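Local coordinates for protein pyridine synthase TbtD (Thermobispora bispora, PDB 5WA4) that catalyses the [4+2] aza-cycloaddition that builds the pyridine core of the thiopeptide antibiotic thiomuracin, probably recognising its substrate in part through a leader peptide, at residues E[42-47]-E[58-63]; E[192-197]-E[334-339]; E[92-97]-E[115-120]; E[169-174]-E[243-248]; E[19-24]-E[84-89]. All coordinates share one frame; numbering follows the deposited sequence.

Interaction 1. Residues E[42-47]-E[58-63]; sequences PMAYFL and IYVSTT
Met43 opens the pairing through its carbonyl: Ser61 N donates to Met43 O at 3.1 Å, almost along the C=O axis, and Ser61 OG adds a weak second bond to the same oxygen. The methionine side chain, its CG anti to the backbone N (chi1 -154°), bends at chi2 and carries its sulfur away from the partner strand, with CB and CG passing beside the serine hydroxyl. Ala44 forms a non-hydrogen-bonded pair with Val60, its CB 4.0 Å from Val60 CG2, while its CA makes a bent C-H...O contact with Tyr59 O. Both strands belong to the hairpin 44-49/55-62 of an antiparallel sheet ordered 2-3-1-4, as in ferredoxin-like beta-alpha-beta-beta-alpha-beta domains. Tyr45 is gripped at both backbone ends by Tyr59: Tyr45 N reaches Tyr59 O at 3.0 Å, and Tyr59 N reaches Tyr45 O at 2.8 Å. With CG in the crowded position between N and C (chi1 76°), the Tyr45 ring lies against Tyr59; the planes are 23° apart but so far slid that Tyr59 CB and CD2 lie over its face, and Tyr45 OH in turn over the rim of the other ring. Phe46 turns to the face of Ala44, Val60 and Ile58, where its CB meets Ile58 CG1 at 4.3 Å and its side chain packs on Phe34 and Ile26 of helix 22-35. Back beside the tyrosines, Leu47 brings its CD1 to 3.5 Å from Tyr59 CE2.

Interaction 2. Residues E[192-197]-E[334-339]; sequences RSHAEA and QRFLVC
Two helices, 184-201 and 332-352, cross here in the all-helical part of the chain with segment axes 8.3 Å apart and at -137°, and five side chains together with one backbone oxygen settle the fit. The single hydrogen bond runs from Arg335 NH1 to His194 NE2, 3.2 Å long with an N-H...N angle of 156°. The nitrogen of the imidazole lies in the plane of the guanidinium, whereas the donor sits somewhat out of the imidazole plane; a bend at chi3 of the otherwise extended arginine brings NH1 round to it, with Arg335 CD also near the edge of the ring. Aromatic contact comes from Phe336, whose CE1 stands over one face of His194 near the rim, 3.4 Å from His194 NE2. The two ring planes are inclined obliquely, and Tyr322 of helix 307-328, a third helix at this crossing, also stacks on the histidine. Sulfur contributes at the ring edge: Cys339 SG lies 3.6 Å from His194 CD2. Small-residue packing completes the crossing, for Ala195 CB rests 3.5 Å from Phe336 O and 4.4 Å from Cys339 CB, and Ala195 and Phe336 bring their CA atoms to 4.7 Å. His194 itself extends toward the other helix with CG anti to its backbone N. Because NE2 accepts from a cationic arginine, the imidazole is probably neutral with its proton on ND1, and the nearby positive charge would be expected to disfavour a second proton.

Interaction 3. Residues E[92-97]-E[115-120]; sequences ADPSAF and MPWSPD
Trp117 projects its indole, CG beside the backbone N and anti to the carbonyl carbon (chi1 -74°), so that one face is presented to Pro94. Pro94 CB stands 3.8 Å from the centroid of the five-membered ring, only 6° off the ring normal, a nearly perpendicular CH-pi contact, and Pro94 CG follows at 4.1 Å from Trp117 CD2. Met115 reaches the same proline from beside the indole: bent at both chi2 and chi3, its chain folds back until Met115 CE touches Pro94 CB at 3.7 Å. Between Met115 and Trp117 comes Pro116, preceded by a cis peptide bond. Phe97 makes a looser, oblique approach, its CD1 4.2 Å from Trp117 CZ2. The proline's own loop is braced by Asp93, whose OD1 accepts from Ser95 OG through its syn lone pair and, weakly, from Ser95 N in the manner of an Asx turn. Phe97 N bonds to Pro94 O, giving the chain a tight helical course. Phe97 also packs on Met91 of the third subunit, and Asp93 and Ala96 on Ala19 of that subunit. A proline CB set over the face of a tryptophan is a CH-pi contact, here tying together the loops on either side of helix 98-107, within the connection from helix 64-85 to edge strand 123-128.

Interaction 4. Residues E[169-174]-E[243-248]; sequences FDLVVA and LPHVRE
Asp170, Val246 and His245 carry most of the interface between helix 164-178 and the first turn of helix 244-265, whose segment axes stand 9.7 Å apart and cross at -41°. Asp170 points at the partner helix with its CG beside the backbone N. Its OD2 comes 3.2 Å from His245 NE2 near the plane of the imidazole, at the ring edge, with the carboxylate turned about 50° against the ring. Asp170 OD1 is taken by a salt bridge to Arg226 of helix 220-235. Val246 spreads its two methyls over the same helix: CG2 lies 3.8 Å from Asp170 CB, and CG1 is 3.8 Å from Ala174 CB, one turn further on. His245 holds its CG in the crowded position between N and C (chi1 77°), a torsion disfavoured within helices but tolerated in a first turn. This sends the ring across to Asp170, with Val246 CG2 over one of its faces and Leu171 CD2 4.2 Å from His245 CD2. The buried aspartate is thus flanked by the arginine and the imidazole; its negative charge would tend to raise the affinity of His245 for a proton, although the salt bridge to Arg226 should temper that effect.

Interaction 5. Residues E[19-24]-E[84-89]; sequences AGPMDD and RARPSP
Charge pairing joins the first turn of helix 22-35 to the chain just past helix 64-85. Asp24 OD2 and Arg86 NH2 form a salt bridge at 2.8 Å; the carboxylate and guanidinium planes stand 61° apart, so the contact is one oxygen to one nitrogen, not a flat two-pronged pair. Bends at chi2 and chi3 bring the arginine over, past Pro21, whose CG lies 4.3 Å from Arg86 NH1. Asp24 OD1 has its own ionic partner in Arg159, so the carboxylate bridges two arginines. Hydrogen bonding centres on Ser88, whose OG is anti to the backbone N (chi1 156°) and accepts from Ala19 N at 3.0 Å, nearly straight at 163°. The same hydroxyl also bonds to Asp120 OD2, to which it presumably gives its proton. Apolar contact is slight but close to that bond: Pro89 CD lies 3.9 Å from Ala19 CB. Alongside it the backbones of Gly20 and Ser88 pass with CA atoms 4.2 Å apart. Tyr82 of helix 64-85 touches both Pro21 and Asp24, and Arg159 ends helix 135-159, so three helix ends converge where the chain from strand 9-16 turns into helix 22-35.

Along the chain, the 19-24/84-89 contact spans the hairpin of interaction 1: strands 44-49 and 55-62 lie between helices 22-35 and 64-85, and the two centres are 22 Å apart. Interaction 3 follows, its centre 16 Å from that of interaction 5, and touches it through the probable Asp120-Ser88 hydrogen bond. These three belong to the part of the fold built on the four-stranded sheet. Interactions 4 and 2 come later in the helical part; their segments alternate in sequence, their centres are 17 Å apart, and Phe169 meets Val338 between them. Phe169 and Leu337 also pack on the bound peptide, placing it beside this helical bundle, while interactions 1 and 2 lie on opposite sides of the chain's centre.

Interaction 1. Residues E[42-47]-E[58-63]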
# COMPACT_ATOMS: atom_id res chain seq x y z
N PRO E 42 50.98 5.75 -7.24
CA PRO E 42 50.27 6.98 -6.83
C PRO E 42 48.78 6.74 -6.55
O PRO E 42 48.09 7.62 -6.01
CB PRO E 42 50.46 7.92 -8.02
CG PRO E 42 50.67 6.98 -9.21
CD PRO E 42 51.44 5.82 -8.64
N MET E 43 48.31 5.56 -6.92
CA MET E 43 46.90 5.27 -6.91
C MET E 43 46.49 4.47 -5.67
O MET E 43 46.46 3.23 -5.67
CB MET E 43 46.52 4.52 -8.18
CG MET E 43 45.07 4.70 -8.59
SD MET E 43 44.72 6.37 -9.12
CE MET E 43 42.96 6.25 -9.41
N ALA E 44 46.17 5.19 -4.60
CA ALA E 44 45.78 4.53 -3.37
C ALA E 44 44.67 5.28 -2.64
O ALA E 44 44.44 6.48 -2.86
CB ALA E 44 46.99 4.38 -2.48
N TYR E 45 43.96 4.54 -1.79
CA TYR E 45 42.97 5.13 -0.90
C TYR E 45 42.61 4.15 0.21
O TYR E 45 42.90 2.94 0.13
CB TYR E 45 41.71 5.57 -1.67
CG TYR E 45 40.74 4.48 -2.12
CD1 TYR E 45 40.94 3.78 -3.31
CD2 TYR E 45 39.60 4.19 -1.37
CE1 TYR E 45 40.03 2.80 -3.73
CE2 TYR E 45 38.69 3.21 -1.80
CZ TYR E 45 38.91 2.52 -2.98
OH TYR E 45 38.01 1.55 -3.40
N PHE E 46 42.01 4.68 1.27
CA PHE E 46 41.61 3.87 2.41
C PHE E 46 40.16 4.16 2.75
O PHE E 46 39.64 5.24 2.44
CB PHE E 46 42.53 4.11 3.63
CG PHE E 46 42.77 5.57 3.94
CD1 PHE E 46 41.99 6.23 4.86
CD2 PHE E 46 43.77 6.28 3.30
CE1 PHE E 46 42.20 7.57 5.14
CE2 PHE E 46 43.99 7.63 3.57
CZ PHE E 46 43.20 8.27 4.49
N LEU E 47 39.51 3.19 3.39
CA LEU E 47 38.17 3.36 3.94
C LEU E 47 38.04 2.80 5.37
O LEU E 47 38.71 1.82 5.74
CB LEU E 47 37.15 2.66 3.04
CG LEU E 47 37.03 3.10 1.58
CD1 LEU E 47 36.24 2.07 0.80
CD2 LEU E 47 36.40 4.48 1.47
N ILE E 58 42.59 -0.79 3.18
CA ILE E 58 43.51 -0.10 2.27
C ILE E 58 43.46 -0.69 0.84
O ILE E 58 43.55 -1.91 0.63
CB ILE E 58 44.97 -0.14 2.78
CG1 ILE E 58 45.11 0.70 4.06
CG2 ILE E 58 45.93 0.42 1.72
CD1 ILE E 58 46.30 0.33 4.88
N TYR E 59 43.29 0.20 -0.14
CA TYR E 59 43.29 -0.21 -1.53
C TYR E 59 44.46 0.44 -2.25
O TYR E 59 44.60 1.66 -2.22
CB TYR E 59 41.98 0.19 -2.21
CG TYR E 59 40.74 -0.38 -1.55
CD1 TYR E 59 40.30 -1.66 -1.84
CD2 TYR E 59 40.02 0.37 -0.61
CE1 TYR E 59 39.16 -2.18 -1.23
CE2 TYR E 59 38.90 -0.14 0.00
CZ TYR E 59 38.47 -1.41 -0.31
OH TYR E 59 37.34 -1.90 0.31
N VAL E 60 45.32 -0.36 -2.87
CA VAL E 60 46.36 0.18 -3.76
C VAL E 60 46.34 -0.53 -5.12
O VAL E 60 46.13 -1.75 -5.19
CB VAL E 60 47.76 0.05 -3.14
CG1 VAL E 60 48.76 0.91 -3.91
CG2 VAL E 60 47.74 0.48 -1.69
N SER E 61 46.54 0.21 -6.20
CA SER E 61 46.51 -0.44 -7.51
C SER E 61 47.85 -0.41 -8.23
O SER E 61 48.28 0.64 -8.72
CB SER E 61 45.42 0.17 -8.41
OG SER E 61 45.62 1.55 -8.61
N THR E 62 48.49 -1.57 -8.24
CA THR E 62 49.68 -1.83 -9.06
C THR E 62 49.71 -3.30 -9.44
O THR E 62 48.73 -4.00 -9.26
CB THR E 62 51.00 -1.46 -8.33
OG1 THR E 62 50.83 -1.62 -6.91
CG2 THR E 62 51.44 -0.04 -8.66
N THR E 63 50.85 -3.74 -9.96
CA THR E 63 51.07 -5.15 -10.30
C THR E 63 51.47 -5.96 -9.08
O THR E 63 51.68 -5.40 -8.01
CB THR E 63 52.17 -5.30 -11.33
OG1 THR E 63 53.30 -4.50 -10.93
CG2 THR E 63 51.67 -4.83 -12.69

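Interaction 2. Residues E[192-197]-E[334-339]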
# COMPACT_ATOMS: atom_id res chain seq x y z
N ARG E 192 18.05 20.25 2.78
CA ARG E 192 16.95 19.99 3.72
C ARG E 192 16.42 18.57 3.57
O ARG E 192 16.25 17.84 4.56
CB ARG E 192 15.80 20.98 3.54
CG ARG E 192 14.70 20.76 4.58
CD ARG E 192 14.19 22.04 5.23
NE ARG E 192 15.11 22.67 6.17
CZ ARG E 192 15.32 23.98 6.23
NH1 ARG E 192 14.70 24.82 5.40
NH2 ARG E 192 16.17 24.48 7.12
N SER E 193 16.17 18.19 2.32
CA SER E 193 15.63 16.87 2.02
C SER E 193 16.40 15.72 2.70
O SER E 193 15.78 14.77 3.19
CB SER E 193 15.62 16.68 0.50
OG SER E 193 15.43 15.32 0.19
N HIS E 194 17.73 15.82 2.75
CA HIS E 194 18.58 14.77 3.31
C HIS E 194 18.29 14.62 4.78
O HIS E 194 18.03 13.51 5.25
CB HIS E 194 20.06 15.10 3.08
CG HIS E 194 21.01 13.97 3.34
ND1 HIS E 194 20.88 12.72 2.75
CD2 HIS E 194 22.17 13.92 4.05
CE1 HIS E 194 21.88 11.95 3.14
NE2 HIS E 194 22.68 12.65 3.92
N ALA E 195 18.29 15.75 5.50
CA ALA E 195 18.09 15.74 6.95
C ALA E 195 16.67 15.27 7.29
O ALA E 195 16.48 14.46 8.19
CB ALA E 195 18.36 17.13 7.55
N GLU E 196 15.69 15.78 6.57
CA GLU E 196 14.31 15.37 6.77
C GLU E 196 14.09 13.86 6.59
O GLU E 196 13.23 13.27 7.24
CB GLU E 196 13.40 16.16 5.84
CG GLU E 196 13.31 17.62 6.21
CD GLU E 196 12.64 17.81 7.56
OE1 GLU E 196 11.81 16.94 7.92
OE2 GLU E 196 12.95 18.82 8.25
N ALA E 197 14.88 13.24 5.72
CA ALA E 197 14.79 11.81 5.49
C ALA E 197 15.14 11.04 6.77
O ALA E 197 14.45 10.10 7.15
CB ALA E 197 15.70 11.41 4.35
N GLN E 334 25.68 13.35 12.96
CA GLN E 334 26.34 14.63 12.81
C GLN E 334 26.10 15.16 11.39
O GLN E 334 25.81 16.35 11.21
CB GLN E 334 27.83 14.53 13.12
CG GLN E 334 28.19 14.31 14.59
CD GLN E 334 29.70 14.18 14.81
OE1 GLN E 334 30.34 13.25 14.34
NE2 GLN E 334 30.27 15.16 15.51
N ARG E 335 26.18 14.28 10.39
CA ARG E 335 25.94 14.68 9.00
C ARG E 335 24.55 15.27 8.82
O ARG E 335 24.42 16.39 8.28
CB ARG E 335 26.12 13.51 8.05
CG ARG E 335 26.23 13.95 6.56
CD ARG E 335 25.75 12.86 5.59
NE ARG E 335 26.26 11.58 6.06
CZ ARG E 335 25.53 10.47 6.10
NH1 ARG E 335 24.27 10.49 5.70
NH2 ARG E 335 26.07 9.34 6.55
N PHE E 336 23.52 14.56 9.29
CA PHE E 336 22.16 15.10 9.18
C PHE E 336 21.99 16.44 9.91
O PHE E 336 21.30 17.33 9.42
CB PHE E 336 21.15 14.08 9.67
CG PHE E 336 21.13 12.84 8.84
CD1 PHE E 336 20.89 12.92 7.46
CD2 PHE E 336 21.41 11.61 9.38
CE1 PHE E 336 20.90 11.78 6.66
CE2 PHE E 336 21.42 10.46 8.58
CZ PHE E 336 21.17 10.55 7.22
N LEU E 337 22.67 16.60 11.04
CA LEU E 337 22.58 17.86 11.77
C LEU E 337 23.22 18.99 10.98
O LEU E 337 22.63 20.07 10.84
CB LEU E 337 23.25 17.75 13.13
CG LEU E 337 23.49 19.04 13.90
CD1 LEU E 337 22.16 19.63 14.31
CD2 LEU E 337 24.42 18.78 15.09
N VAL E 338 24.42 18.75 10.48
CA VAL E 338 25.08 19.72 9.60
C VAL E 338 24.23 20.11 8.35
O VAL E 338 24.10 21.30 8.05
CB VAL E 338 26.45 19.19 9.16
CG1 VAL E 338 26.95 19.94 7.96
CG2 VAL E 338 27.42 19.32 10.33
N CYS E 339 23.63 19.14 7.65
CA CYS E 339 22.75 19.48 6.52
C CYS E 339 21.57 20.28 7.01
O CYS E 339 21.12 21.21 6.34
CB CYS E 339 22.22 18.25 5.78
SG CYS E 339 23.44 17.13 5.06

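Interaction 3. Residues E[92-97]-E[115-120]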
# COMPACT_ATOMS: atom_id res chain seq x y z
N ALA E 92 35.66 -3.97 24.72
CA ALA E 92 35.34 -4.79 25.88
C ALA E 92 34.65 -6.11 25.45
O ALA E 92 35.12 -7.21 25.79
CB ALA E 92 34.47 -4.02 26.87
N ASP E 93 33.54 -6.02 24.71
CA ASP E 93 32.80 -7.21 24.28
C ASP E 93 32.30 -7.09 22.83
O ASP E 93 31.34 -6.35 22.55
CB ASP E 93 31.62 -7.47 25.23
CG ASP E 93 30.78 -8.68 24.82
OD1 ASP E 93 31.11 -9.38 23.83
OD2 ASP E 93 29.75 -8.92 25.49
N PRO E 94 32.95 -7.83 21.91
CA PRO E 94 32.50 -7.94 20.52
C PRO E 94 31.01 -8.25 20.42
O PRO E 94 30.29 -7.48 19.79
CB PRO E 94 33.35 -9.09 19.97
CG PRO E 94 34.65 -8.91 20.71
CD PRO E 94 34.23 -8.53 22.12
N SER E 95 30.56 -9.30 21.09
CA SER E 95 29.16 -9.71 20.98
C SER E 95 28.15 -8.60 21.34
O SER E 95 27.00 -8.65 20.91
CB SER E 95 28.91 -10.92 21.87
OG SER E 95 29.10 -10.56 23.22
N ALA E 96 28.58 -7.61 22.10
CA ALA E 96 27.70 -6.49 22.44
C ALA E 96 27.28 -5.73 21.20
O ALA E 96 26.25 -5.06 21.20
CB ALA E 96 28.40 -5.54 23.43
N PHE E 97 28.10 -5.83 20.16
CA PHE E 97 27.83 -5.14 18.90
C PHE E 97 27.12 -6.04 17.89
O PHE E 97 26.69 -5.54 16.86
CB PHE E 97 29.13 -4.62 18.25
CG PHE E 97 29.71 -3.41 18.92
CD1 PHE E 97 30.55 -3.53 20.02
CD2 PHE E 97 29.42 -2.14 18.45
CE1 PHE E 97 31.09 -2.43 20.62
CE2 PHE E 97 29.94 -1.02 19.04
CZ PHE E 97 30.78 -1.16 20.14
N MET E 115 30.91 -12.32 13.42
CA MET E 115 31.62 -12.92 14.56
C MET E 115 32.44 -14.11 14.08
O MET E 115 32.00 -14.81 13.16
CB MET E 115 30.64 -13.42 15.62
CG MET E 115 30.05 -12.39 16.53
SD MET E 115 31.27 -11.70 17.65
CE MET E 115 31.14 -9.99 17.16
N PRO E 116 33.60 -14.39 14.69
CA PRO E 116 34.47 -13.70 15.65
C PRO E 116 35.26 -12.56 15.01
O PRO E 116 35.68 -12.72 13.87
CB PRO E 116 35.45 -14.81 16.08
CG PRO E 116 34.74 -16.08 15.79
CD PRO E 116 34.00 -15.80 14.54
N TRP E 117 35.49 -11.46 15.74
CA TRP E 117 36.31 -10.37 15.22
C TRP E 117 37.71 -10.83 14.79
O TRP E 117 38.25 -11.81 15.30
CB TRP E 117 36.45 -9.23 16.25
CG TRP E 117 35.20 -8.40 16.40
CD1 TRP E 117 33.95 -8.72 15.96
CD2 TRP E 117 35.07 -7.11 17.03
NE1 TRP E 117 33.06 -7.72 16.27
CE2 TRP E 117 33.73 -6.72 16.92
CE3 TRP E 117 35.98 -6.24 17.65
CZ2 TRP E 117 33.25 -5.51 17.43
CZ3 TRP E 117 35.51 -5.02 18.15
CH2 TRP E 117 34.16 -4.67 18.03
N SER E 118 38.25 -10.13 13.81
CA SER E 118 39.66 -10.21 13.47
C SER E 118 40.47 -9.74 14.67
O SER E 118 40.00 -8.89 15.44
CB SER E 118 39.95 -9.36 12.23
OG SER E 118 41.31 -8.99 12.12
N PRO E 119 41.68 -10.30 14.86
CA PRO E 119 42.60 -9.91 15.93
C PRO E 119 42.94 -8.43 15.90
O PRO E 119 43.19 -7.90 14.82
CB PRO E 119 43.83 -10.75 15.65
CG PRO E 119 43.29 -11.96 14.96
CD PRO E 119 42.19 -11.45 14.10
N ASP E 120 42.94 -7.77 17.06
CA ASP E 120 43.16 -6.33 17.10
C ASP E 120 44.63 -6.05 16.79
O ASP E 120 45.49 -6.91 16.99
CB ASP E 120 42.76 -5.76 18.46
CG ASP E 120 42.64 -4.23 18.47
OD1 ASP E 120 42.60 -3.60 17.38
OD2 ASP E 120 42.56 -3.66 19.57

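Interaction 4. Residues E[169-174]-E[243-248]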
# COMPACT_ATOMS: atom_id res chain seq x y z
N PHE E 169 30.36 21.27 7.48
CA PHE E 169 29.45 22.33 7.08
C PHE E 169 29.96 23.00 5.81
O PHE E 169 29.22 23.14 4.84
CB PHE E 169 29.27 23.35 8.21
CG PHE E 169 28.31 24.47 7.88
CD1 PHE E 169 28.77 25.66 7.32
CD2 PHE E 169 26.96 24.35 8.14
CE1 PHE E 169 27.89 26.69 7.02
CE2 PHE E 169 26.08 25.40 7.85
CZ PHE E 169 26.55 26.57 7.29
N ASP E 170 31.24 23.38 5.82
CA ASP E 170 31.86 24.06 4.68
C ASP E 170 31.74 23.20 3.39
O ASP E 170 31.20 23.67 2.39
CB ASP E 170 33.34 24.38 4.95
CG ASP E 170 33.56 25.42 6.08
OD1 ASP E 170 32.64 26.21 6.39
OD2 ASP E 170 34.68 25.47 6.63
N LEU E 171 32.22 21.96 3.44
CA LEU E 171 32.19 21.08 2.26
C LEU E 171 30.78 20.90 1.72
O LEU E 171 30.53 21.10 0.53
CB LEU E 171 32.79 19.72 2.58
CG LEU E 171 34.28 19.80 2.93
CD1 LEU E 171 34.90 18.41 3.13
CD2 LEU E 171 35.02 20.63 1.89
N VAL E 172 29.86 20.52 2.59
CA VAL E 172 28.47 20.30 2.18
C VAL E 172 27.88 21.53 1.50
O VAL E 172 27.30 21.44 0.43
CB VAL E 172 27.61 19.87 3.40
CG1 VAL E 172 26.19 20.36 3.29
CG2 VAL E 172 27.66 18.36 3.56
N VAL E 173 28.02 22.70 2.12
CA VAL E 173 27.51 23.94 1.55
C VAL E 173 28.17 24.26 0.19
O VAL E 173 27.50 24.71 -0.73
CB VAL E 173 27.74 25.14 2.51
CG1 VAL E 173 27.30 26.45 1.87
CG2 VAL E 173 27.00 24.93 3.82
N ALA E 174 29.48 24.03 0.09
CA ALA E 174 30.25 24.45 -1.07
C ALA E 174 29.86 23.65 -2.32
O ALA E 174 29.68 24.22 -3.41
CB ALA E 174 31.74 24.31 -0.81
N LEU E 243 39.04 31.26 2.10
CA LEU E 243 38.92 29.91 2.68
C LEU E 243 39.47 28.89 1.70
O LEU E 243 38.73 28.39 0.86
CB LEU E 243 37.47 29.52 2.96
CG LEU E 243 36.57 30.07 4.05
CD1 LEU E 243 35.23 29.40 3.90
CD2 LEU E 243 37.13 29.81 5.42
N PRO E 244 40.77 28.59 1.78
CA PRO E 244 41.36 27.61 0.86
C PRO E 244 40.57 26.30 0.70
O PRO E 244 39.99 26.14 -0.35
CB PRO E 244 42.73 27.35 1.48
CG PRO E 244 43.09 28.70 2.04
CD PRO E 244 41.81 29.33 2.53
N HIS E 245 40.51 25.45 1.71
CA HIS E 245 40.05 24.07 1.55
C HIS E 245 38.68 23.91 0.84
O HIS E 245 38.37 22.83 0.32
CB HIS E 245 39.96 23.39 2.92
CG HIS E 245 38.74 23.80 3.67
ND1 HIS E 245 38.56 25.09 4.13
CD2 HIS E 245 37.61 23.12 3.98
CE1 HIS E 245 37.38 25.17 4.72
NE2 HIS E 245 36.78 24.00 4.64
N VAL E 246 37.86 24.95 0.86
CA VAL E 246 36.62 24.95 0.09
C VAL E 246 36.96 25.00 -1.40
O VAL E 246 36.39 24.25 -2.20
CB VAL E 246 35.69 26.12 0.48
CG1 VAL E 246 34.78 26.52 -0.68
CG2 VAL E 246 34.86 25.75 1.70
N ARG E 247 37.91 25.86 -1.75
CA ARG E 247 38.32 26.02 -3.13
C ARG E 247 38.89 24.75 -3.72
O ARG E 247 38.60 24.43 -4.88
CB ARG E 247 39.34 27.16 -3.28
CG ARG E 247 38.61 28.43 -3.31
CD ARG E 247 38.59 29.01 -4.72
NE ARG E 247 37.24 29.56 -4.87
CZ ARG E 247 36.69 29.98 -6.01
NH1 ARG E 247 37.36 29.97 -7.14
NH2 ARG E 247 35.43 30.40 -6.02
N GLU E 248 39.66 24.00 -2.95
CA GLU E 248 40.17 22.81 -3.60
C GLU E 248 39.14 21.73 -3.64
O GLU E 248 39.17 20.90 -4.55
CB GLU E 248 41.44 22.28 -2.97
CG GLU E 248 42.59 22.89 -3.70
CD GLU E 248 43.51 21.87 -4.36
OE1 GLU E 248 43.29 20.64 -4.21
OE2 GLU E 248 44.40 22.33 -5.11

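Interaction 5. Residues E[19-24]-E[84-89]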
# COMPACT_ATOMS: atom_id res chain seq x y z
N ALA E 19 39.84 0.05 19.32
CA ALA E 19 39.48 1.12 20.25
C ALA E 19 40.51 2.21 20.23
O ALA E 19 40.45 3.15 21.02
CB ALA E 19 39.30 0.58 21.66
N GLY E 20 41.48 2.07 19.34
CA GLY E 20 42.51 3.09 19.23
C GLY E 20 42.01 4.34 18.53
O GLY E 20 40.93 4.33 17.93
N PRO E 21 42.80 5.42 18.60
CA PRO E 21 42.48 6.65 17.85
C PRO E 21 42.68 6.45 16.34
O PRO E 21 43.82 6.41 15.86
CB PRO E 21 43.47 7.68 18.42
CG PRO E 21 44.59 6.87 18.98
CD PRO E 21 44.00 5.56 19.44
N MET E 22 41.58 6.31 15.60
CA MET E 22 41.61 6.04 14.16
C MET E 22 42.22 7.21 13.38
O MET E 22 43.06 6.97 12.51
CB MET E 22 40.20 5.73 13.65
CG MET E 22 40.11 5.23 12.22
SD MET E 22 40.95 3.66 11.90
CE MET E 22 39.92 2.47 12.75
N ASP E 23 41.83 8.45 13.69
CA ASP E 23 42.41 9.64 13.00
C ASP E 23 43.94 9.65 13.09
O ASP E 23 44.61 10.30 12.28
CB ASP E 23 41.86 10.96 13.58
CG ASP E 23 40.48 11.36 13.01
OD1 ASP E 23 39.78 10.49 12.46
OD2 ASP E 23 40.06 12.53 13.16
N ASP E 24 44.50 8.93 14.06
CA ASP E 24 45.95 8.92 14.29
C ASP E 24 46.62 7.85 13.45
O ASP E 24 47.70 8.08 12.90
CB ASP E 24 46.29 8.70 15.77
CG ASP E 24 46.31 10.00 16.58
OD1 ASP E 24 46.73 11.07 16.05
OD2 ASP E 24 45.89 9.94 17.76
N ARG E 84 52.88 -1.12 16.72
CA ARG E 84 53.71 -1.43 17.87
C ARG E 84 53.79 -0.22 18.80
O ARG E 84 53.73 -0.35 20.02
CB ARG E 84 55.10 -1.87 17.42
CG ARG E 84 55.53 -3.24 17.94
CD ARG E 84 55.58 -4.28 16.81
NE ARG E 84 56.30 -3.77 15.65
CZ ARG E 84 56.33 -4.35 14.45
NH1 ARG E 84 55.70 -5.50 14.24
NH2 ARG E 84 57.02 -3.78 13.47
N ALA E 85 53.91 0.96 18.20
CA ALA E 85 54.14 2.20 18.93
C ALA E 85 52.92 2.75 19.68
O ALA E 85 53.06 3.34 20.74
CB ALA E 85 54.67 3.26 17.97
N ARG E 86 51.72 2.58 19.12
CA ARG E 86 50.50 3.08 19.76
C ARG E 86 49.34 2.08 19.68
O ARG E 86 48.26 2.42 19.20
CB ARG E 86 50.06 4.41 19.14
CG ARG E 86 51.11 5.53 19.19
CD ARG E 86 50.71 6.70 20.10
NE ARG E 86 49.97 7.77 19.42
CZ ARG E 86 48.82 8.27 19.85
NH1 ARG E 86 48.25 7.79 20.94
NH2 ARG E 86 48.22 9.25 19.18
N PRO E 87 49.54 0.84 20.17
CA PRO E 87 48.54 -0.20 19.93
C PRO E 87 47.20 0.02 20.60
O PRO E 87 47.12 0.52 21.73
CB PRO E 87 49.21 -1.47 20.48
CG PRO E 87 50.11 -0.97 21.52
CD PRO E 87 50.62 0.37 21.06
N SER E 88 46.15 -0.37 19.89
CA SER E 88 44.78 -0.26 20.36
C SER E 88 44.57 -1.14 21.56
O SER E 88 45.02 -2.28 21.56
CB SER E 88 43.81 -0.64 19.24
OG SER E 88 42.56 -1.09 19.75
N PRO E 89 43.86 -0.62 22.59
CA PRO E 89 43.54 -1.32 23.83
C PRO E 89 42.80 -2.61 23.57
O PRO E 89 43.22 -3.70 23.98
CB PRO E 89 42.60 -0.36 24.57
CG PRO E 89 42.76 0.94 23.88
CD PRO E 89 43.14 0.65 22.48